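Local atomic coordinates of capsid protein (Macrobrachium rosenbergii nodavirus, PDB entry 5YKU), a protein that forms the shell of a shrimp nodavirus particle, its protrusion domain probably building the dimeric spikes on the capsid surface. Residues T28-F42 and F88-T102. Residues are numbered along the deposited sequence; the frame is centred on the assembly and turned at random.
Sequences TYTQDITGLKPNSKF and FQANSIGEATFTLVT
Strands 28-33 and 96-102 run antiparallel, their axes 4.6 Å apart, through the hydrogen-bonded pairs Tyr-29/Leu-100, Gln-31/Phe-98 and Ile-33/Ala-96, and beyond two connecting loops a second antiparallel ladder pairs Lys-41 and Phe-42 with Gln-89 and Phe-88. Both ladders belong to the all-beta protrusion domain, and the register slips by one residue between them. Leu-100 lies over one face of the Tyr-29 ring: its CB stands 3.9 Å from the ring centroid, 14° off the normal, a CH-pi contact. Tyr-29 chi1 of 62° sets CG between backbone N and carbonyl carbon, folding the ring back across the neighbouring strand; Tyr-29 OH is hydrogen-bonded to Val-20 O. Further along this face, Ile-33 CD1 meets Phe-98 CE1 at 3.6 Å. In the second ladder Phe-42 CB covers a face of the Phe-88 ring, while from the loop Leu-36 CD1 reaches that ring's edge in plane, 3.8 Å from CE2. The opposite face of the first ladder carries Thr-97 OG1, which donates to Asp-32 OD1 (2.6 Å) from above the carboxylate plane. Where the chains leave the ladder, Asp-32 OD2 and Glu-95 OE1 approach to 3.7 Å, a closeness eased by a water donating to both and probably by zinc. Glu-95 OE2, a zinc ligand, also accepts from Thr-34 OG1 at 2.7 Å, on its anti side.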
loop_
_atom_site.group_PDB
_atom_site.type_symbol
_atom_site.label_atom_id
_atom_site.label_comp_id
_atom_site.label_asym_id
_atom_site.label_seq_id
_atom_site.Cartn_x
_atom_site.Cartn_y
_atom_site.Cartn_z
ATOM N N THR A 28 -3.604 6.529 -14.031
ATOM C CA THR A 28 -3.979 5.296 -13.512
ATOM C C THR A 28 -2.934 4.299 -13.874
ATOM O O THR A 28 -2.545 4.188 -15.090
ATOM C CB THR A 28 -5.349 4.786 -14.049
ATOM O OG1 THR A 28 -6.353 5.710 -13.594
ATOM C CG2 THR A 28 -5.770 3.431 -13.591
ATOM N N TYR A 29 -2.362 3.554 -12.946
ATOM C CA TYR A 29 -1.240 2.713 -13.176
ATOM C C TYR A 29 -1.181 1.607 -12.144
ATOM O O TYR A 29 -1.970 1.597 -11.217
ATOM C CB TYR A 29 0.019 3.559 -13.224
ATOM C CG TYR A 29 0.419 4.348 -11.941
ATOM C CD1 TYR A 29 -0.248 5.474 -11.600
ATOM C CD2 TYR A 29 1.417 3.945 -11.128
ATOM C CE1 TYR A 29 0.085 6.284 -10.543
ATOM C CE2 TYR A 29 1.806 4.649 -10.021
ATOM C CZ TYR A 29 1.178 5.895 -9.738
ATOM O OH TYR A 29 1.548 6.667 -8.671
ATOM N N THR A 30 -0.306 0.648 -12.350
ATOM C CA THR A 30 -0.140 -0.435 -11.419
ATOM C C THR A 30 1.223 -0.515 -10.821
ATOM O O THR A 30 2.167 0.009 -11.333
ATOM C CB THR A 30 -0.535 -1.771 -12.007
ATOM O OG1 THR A 30 0.392 -2.078 -13.069
ATOM C CG2 THR A 30 -1.947 -1.789 -12.548
ATOM N N GLN A 31 1.326 -1.207 -9.702
ATOM C CA GLN A 31 2.589 -1.512 -9.023
ATOM C C GLN A 31 2.504 -2.878 -8.470
ATOM O O GLN A 31 1.523 -3.230 -7.780
ATOM C CB GLN A 31 2.880 -0.535 -7.910
ATOM C CG GLN A 31 4.218 -0.708 -7.246
ATOM C CD GLN A 31 4.598 0.439 -6.361
ATOM O OE1 GLN A 31 4.171 1.572 -6.583
ATOM N NE2 GLN A 31 5.427 0.254 -5.391
ATOM N N ASP A 32 3.512 -3.707 -8.663
ATOM C CA ASP A 32 3.634 -5.011 -8.039
ATOM C C ASP A 32 4.496 -4.974 -6.850
ATOM O O ASP A 32 5.683 -4.588 -6.951
ATOM C CB ASP A 32 4.226 -6.041 -9.091
ATOM C CG ASP A 32 3.373 -6.341 -10.211
ATOM O OD1 ASP A 32 2.215 -5.948 -10.296
ATOM O OD2 ASP A 32 3.835 -7.180 -11.101
ATOM N N ILE A 33 3.956 -5.242 -5.692
ATOM C CA ILE A 33 4.760 -5.426 -4.480
ATOM C C ILE A 33 5.298 -6.814 -4.549
ATOM O O ILE A 33 4.562 -7.788 -4.861
ATOM C CB ILE A 33 3.941 -5.180 -3.216
ATOM C CG1 ILE A 33 3.463 -3.736 -3.165
ATOM C CG2 ILE A 33 4.709 -5.519 -1.942
ATOM C CD1 ILE A 33 2.743 -3.283 -1.886
ATOM N N THR A 34 6.563 -7.001 -4.257
ATOM C CA THR A 34 7.244 -8.294 -4.438
ATOM C C THR A 34 7.989 -8.647 -3.160
ATOM O O THR A 34 8.083 -7.872 -2.231
ATOM C CB THR A 34 8.117 -8.219 -5.691
ATOM O OG1 THR A 34 8.596 -9.508 -6.112
ATOM C CG2 THR A 34 9.320 -7.371 -5.328
ATOM N N GLY A 35 8.461 -9.912 -3.126
ATOM C CA GLY A 35 9.224 -10.359 -2.013
ATOM C C GLY A 35 8.433 -10.816 -0.809
ATOM O O GLY A 35 8.939 -10.849 0.310
ATOM N N LEU A 36 7.138 -11.023 -0.960
ATOM C CA LEU A 36 6.250 -11.432 0.150
ATOM C C LEU A 36 6.238 -12.932 0.209
ATOM O O LEU A 36 6.518 -13.607 -0.790
ATOM C CB LEU A 36 4.841 -10.934 -0.108
ATOM C CG LEU A 36 4.698 -9.453 -0.243
ATOM C CD1 LEU A 36 3.258 -9.131 -0.707
ATOM C CD2 LEU A 36 5.028 -8.742 1.022
ATOM N N LYS A 37 5.929 -13.509 1.360
ATOM C CA LYS A 37 5.850 -14.955 1.441
ATOM C C LYS A 37 4.753 -15.424 0.518
ATOM O O LYS A 37 3.582 -15.032 0.676
ATOM C CB LYS A 37 5.637 -15.460 2.869
ATOM C CG LYS A 37 5.740 -16.903 3.034
ATOM C CD LYS A 37 5.725 -17.319 4.511
ATOM C CE LYS A 37 6.016 -18.792 4.619
ATOM N NZ LYS A 37 5.069 -19.687 4.004
ATOM N N PRO A 38 5.006 -16.370 -0.412
ATOM C CA PRO A 38 3.949 -16.747 -1.279
ATOM C C PRO A 38 2.733 -17.308 -0.555
ATOM O O PRO A 38 2.848 -18.082 0.410
ATOM C CB PRO A 38 4.578 -17.788 -2.185
ATOM C CG PRO A 38 6.040 -17.383 -2.211
ATOM C CD PRO A 38 6.342 -16.894 -0.841
ATOM N N ASN A 39 1.589 -16.872 -1.030
ATOM C CA ASN A 39 0.275 -17.315 -0.488
ATOM C C ASN A 39 -0.051 -16.817 0.930
ATOM O O ASN A 39 -1.108 -17.163 1.434
ATOM C CB ASN A 39 0.080 -18.850 -0.580
ATOM C CG ASN A 39 0.478 -19.350 -1.956
ATOM O OD1 ASN A 39 -0.006 -18.924 -2.956
ATOM N ND2 ASN A 39 1.462 -20.237 -1.942
ATOM N N SER A 40 0.794 -15.989 1.530
ATOM C CA SER A 40 0.478 -15.495 2.875
ATOM C C SER A 40 -0.573 -14.397 2.776
ATOM O O SER A 40 -0.737 -13.737 1.757
ATOM C CB SER A 40 1.726 -14.996 3.559
ATOM O OG SER A 40 2.465 -16.104 4.077
ATOM N N LYS A 41 -1.252 -14.205 3.884
ATOM C CA LYS A 41 -2.339 -13.207 4.055
ATOM C C LYS A 41 -1.759 -12.049 4.846
ATOM O O LYS A 41 -1.082 -12.183 5.851
ATOM C CB LYS A 41 -3.477 -13.814 4.826
ATOM C CG LYS A 41 -4.049 -14.987 4.094
ATOM C CD LYS A 41 -4.827 -15.871 5.083
ATOM C CE LYS A 41 -5.709 -16.987 4.448
ATOM N NZ LYS A 41 -6.268 -17.874 5.570
ATOM N N PHE A 42 -2.081 -10.851 4.377
ATOM C CA PHE A 42 -1.531 -9.581 4.855
ATOM C C PHE A 42 -2.604 -8.568 5.002
ATOM O O PHE A 42 -3.719 -8.625 4.377
ATOM C CB PHE A 42 -0.548 -9.045 3.841
ATOM C CG PHE A 42 0.623 -9.945 3.606
ATOM C CD1 PHE A 42 1.743 -9.833 4.447
ATOM C CD2 PHE A 42 0.654 -10.888 2.578
ATOM C CE1 PHE A 42 2.881 -10.644 4.221
ATOM C CE2 PHE A 42 1.737 -11.702 2.376
ATOM C CZ PHE A 42 2.890 -11.598 3.190
ATOM N N PHE A 88 -5.303 -8.649 1.685
ATOM C CA PHE A 88 -4.964 -9.378 0.484
ATOM C C PHE A 88 -4.099 -10.569 0.805
ATOM O O PHE A 88 -3.436 -10.639 1.832
ATOM C CB PHE A 88 -4.266 -8.477 -0.554
ATOM C CG PHE A 88 -2.873 -8.101 -0.181
ATOM C CD1 PHE A 88 -2.618 -7.072 0.693
ATOM C CD2 PHE A 88 -1.825 -8.802 -0.693
ATOM C CE1 PHE A 88 -1.279 -6.767 1.069
ATOM C CE2 PHE A 88 -0.508 -8.499 -0.299
ATOM C CZ PHE A 88 -0.250 -7.489 0.585
ATOM N N GLN A 89 -4.017 -11.480 -0.147
ATOM C CA GLN A 89 -3.168 -12.644 -0.087
ATOM C C GLN A 89 -2.148 -12.499 -1.203
ATOM O O GLN A 89 -2.503 -12.170 -2.340
ATOM C CB GLN A 89 -3.987 -13.913 -0.282
ATOM C CG GLN A 89 -3.238 -15.229 -0.162
ATOM C CD GLN A 89 -4.254 -16.355 -0.185
ATOM O OE1 GLN A 89 -5.366 -16.214 0.294
ATOM N NE2 GLN A 89 -3.955 -17.295 -0.974
ATOM N N ALA A 90 -0.861 -12.664 -0.872
ATOM C CA ALA A 90 0.181 -12.702 -1.922
ATOM C C ALA A 90 -0.123 -13.906 -2.835
ATOM O O ALA A 90 -0.592 -14.951 -2.400
ATOM C CB ALA A 90 1.580 -12.804 -1.358
ATOM N N ASN A 91 0.262 -13.732 -4.107
ATOM C CA ASN A 91 0.094 -14.825 -5.095
ATOM C C ASN A 91 1.172 -15.870 -4.873
ATOM O O ASN A 91 1.981 -15.820 -3.954
ATOM C CB ASN A 91 -0.014 -14.221 -6.480
ATOM C CG ASN A 91 1.289 -13.715 -6.993
ATOM O OD1 ASN A 91 2.360 -13.929 -6.416
ATOM N ND2 ASN A 91 1.186 -12.997 -8.115
ATOM N N SER A 92 1.131 -16.854 -5.834
ATOM C CA SER A 92 1.997 -18.013 -5.703
ATOM C C SER A 92 3.499 -17.709 -5.908
ATOM O O SER A 92 4.325 -18.528 -5.591
ATOM C CB SER A 92 1.645 -19.072 -6.761
ATOM O OG SER A 92 1.806 -18.582 -8.056
ATOM N N ILE A 93 3.812 -16.502 -6.393
ATOM C CA ILE A 93 5.169 -16.047 -6.642
ATOM C C ILE A 93 5.530 -14.916 -5.654
ATOM O O ILE A 93 6.540 -14.250 -5.805
ATOM C CB ILE A 93 5.443 -15.675 -8.089
ATOM C CG1 ILE A 93 4.598 -14.554 -8.628
ATOM C CG2 ILE A 93 5.300 -16.940 -8.942
ATOM C CD1 ILE A 93 5.220 -13.919 -9.887
ATOM N N GLY A 94 4.752 -14.699 -4.592
ATOM C CA GLY A 94 5.111 -13.726 -3.596
ATOM C C GLY A 94 4.847 -12.299 -3.943
ATOM O O GLY A 94 5.524 -11.450 -3.381
ATOM N N GLU A 95 3.895 -12.021 -4.780
ATOM C CA GLU A 95 3.583 -10.711 -5.216
ATOM C C GLU A 95 2.122 -10.369 -5.047
ATOM O O GLU A 95 1.243 -11.207 -4.949
ATOM C CB GLU A 95 4.016 -10.554 -6.698
ATOM C CG GLU A 95 5.477 -10.790 -6.965
ATOM C CD GLU A 95 5.940 -10.192 -8.334
ATOM O OE1 GLU A 95 5.154 -10.011 -9.185
ATOM O OE2 GLU A 95 7.129 -9.987 -8.303
ATOM N N ALA A 96 1.863 -9.047 -5.151
ATOM C CA ALA A 96 0.496 -8.564 -5.255
ATOM C C ALA A 96 0.499 -7.320 -6.096
ATOM O O ALA A 96 1.363 -6.463 -5.910
ATOM C CB ALA A 96 -0.098 -8.329 -3.867
ATOM N N THR A 97 -0.449 -7.201 -6.987
ATOM C CA THR A 97 -0.556 -6.073 -7.866
ATOM C C THR A 97 -1.614 -5.132 -7.364
ATOM O O THR A 97 -2.716 -5.525 -7.000
ATOM C CB THR A 97 -0.933 -6.507 -9.276
ATOM O OG1 THR A 97 0.093 -7.382 -9.798
ATOM C CG2 THR A 97 -1.082 -5.341 -10.238
ATOM N N PHE A 98 -1.312 -3.867 -7.341
ATOM C CA PHE A 98 -2.187 -2.736 -6.954
ATOM C C PHE A 98 -2.401 -1.783 -8.068
ATOM O O PHE A 98 -1.505 -1.576 -8.885
ATOM C CB PHE A 98 -1.562 -1.976 -5.749
ATOM C CG PHE A 98 -1.433 -2.865 -4.538
ATOM C CD1 PHE A 98 -0.332 -3.739 -4.405
ATOM C CD2 PHE A 98 -2.345 -2.838 -3.532
ATOM C CE1 PHE A 98 -0.257 -4.610 -3.323
ATOM C CE2 PHE A 98 -2.246 -3.706 -2.455
ATOM C CZ PHE A 98 -1.206 -4.593 -2.347
ATOM N N THR A 99 -3.583 -1.222 -8.086
ATOM C CA THR A 99 -3.946 -0.160 -9.034
ATOM C C THR A 99 -3.993 1.153 -8.332
ATOM O O THR A 99 -4.681 1.289 -7.280
ATOM C CB THR A 99 -5.284 -0.424 -9.704
ATOM O OG1 THR A 99 -5.113 -1.619 -10.521
ATOM C CG2 THR A 99 -5.670 0.688 -10.666
ATOM N N LEU A 100 -3.259 2.109 -8.755
ATOM C CA LEU A 100 -3.144 3.438 -8.275
ATOM C C LEU A 100 -3.822 4.413 -9.181
ATOM O O LEU A 100 -3.625 4.400 -10.393
ATOM C CB LEU A 100 -1.703 3.885 -8.078
ATOM C CG LEU A 100 -0.845 3.034 -7.095
ATOM C CD1 LEU A 100 -0.205 1.859 -7.856
ATOM C CD2 LEU A 100 0.197 3.858 -6.411
ATOM N N VAL A 101 -4.690 5.255 -8.663
ATOM C CA VAL A 101 -5.351 6.332 -9.386
ATOM C C VAL A 101 -4.929 7.638 -8.745
ATOM O O VAL A 101 -5.178 7.825 -7.513
ATOM C CB VAL A 101 -6.846 6.161 -9.402
ATOM C CG1 VAL A 101 -7.513 7.365 -10.128
ATOM C CG2 VAL A 101 -7.320 4.826 -9.967
ATOM N N THR A 102 -4.223 8.444 -9.481
ATOM C CA THR A 102 -3.660 9.696 -8.956
ATOM C C THR A 102 -4.266 10.869 -9.627
ATOM O O THR A 102 -4.488 10.883 -10.808
ATOM C CB THR A 102 -2.160 9.730 -8.959
ATOM O OG1 THR A 102 -1.705 9.487 -10.304
ATOM C CG2 THR A 102 -1.551 8.642 -8.063
HETATM O O HOH W 1 6.325 -8.013 -11.219
HETATM O O HOH W 2 8.441 -12.537 -4.718
HETATM O O HOH W 3 -2.044 -17.145 -3.217
HETATM O O HOH W 4 3.475 -20.903 -4.274
#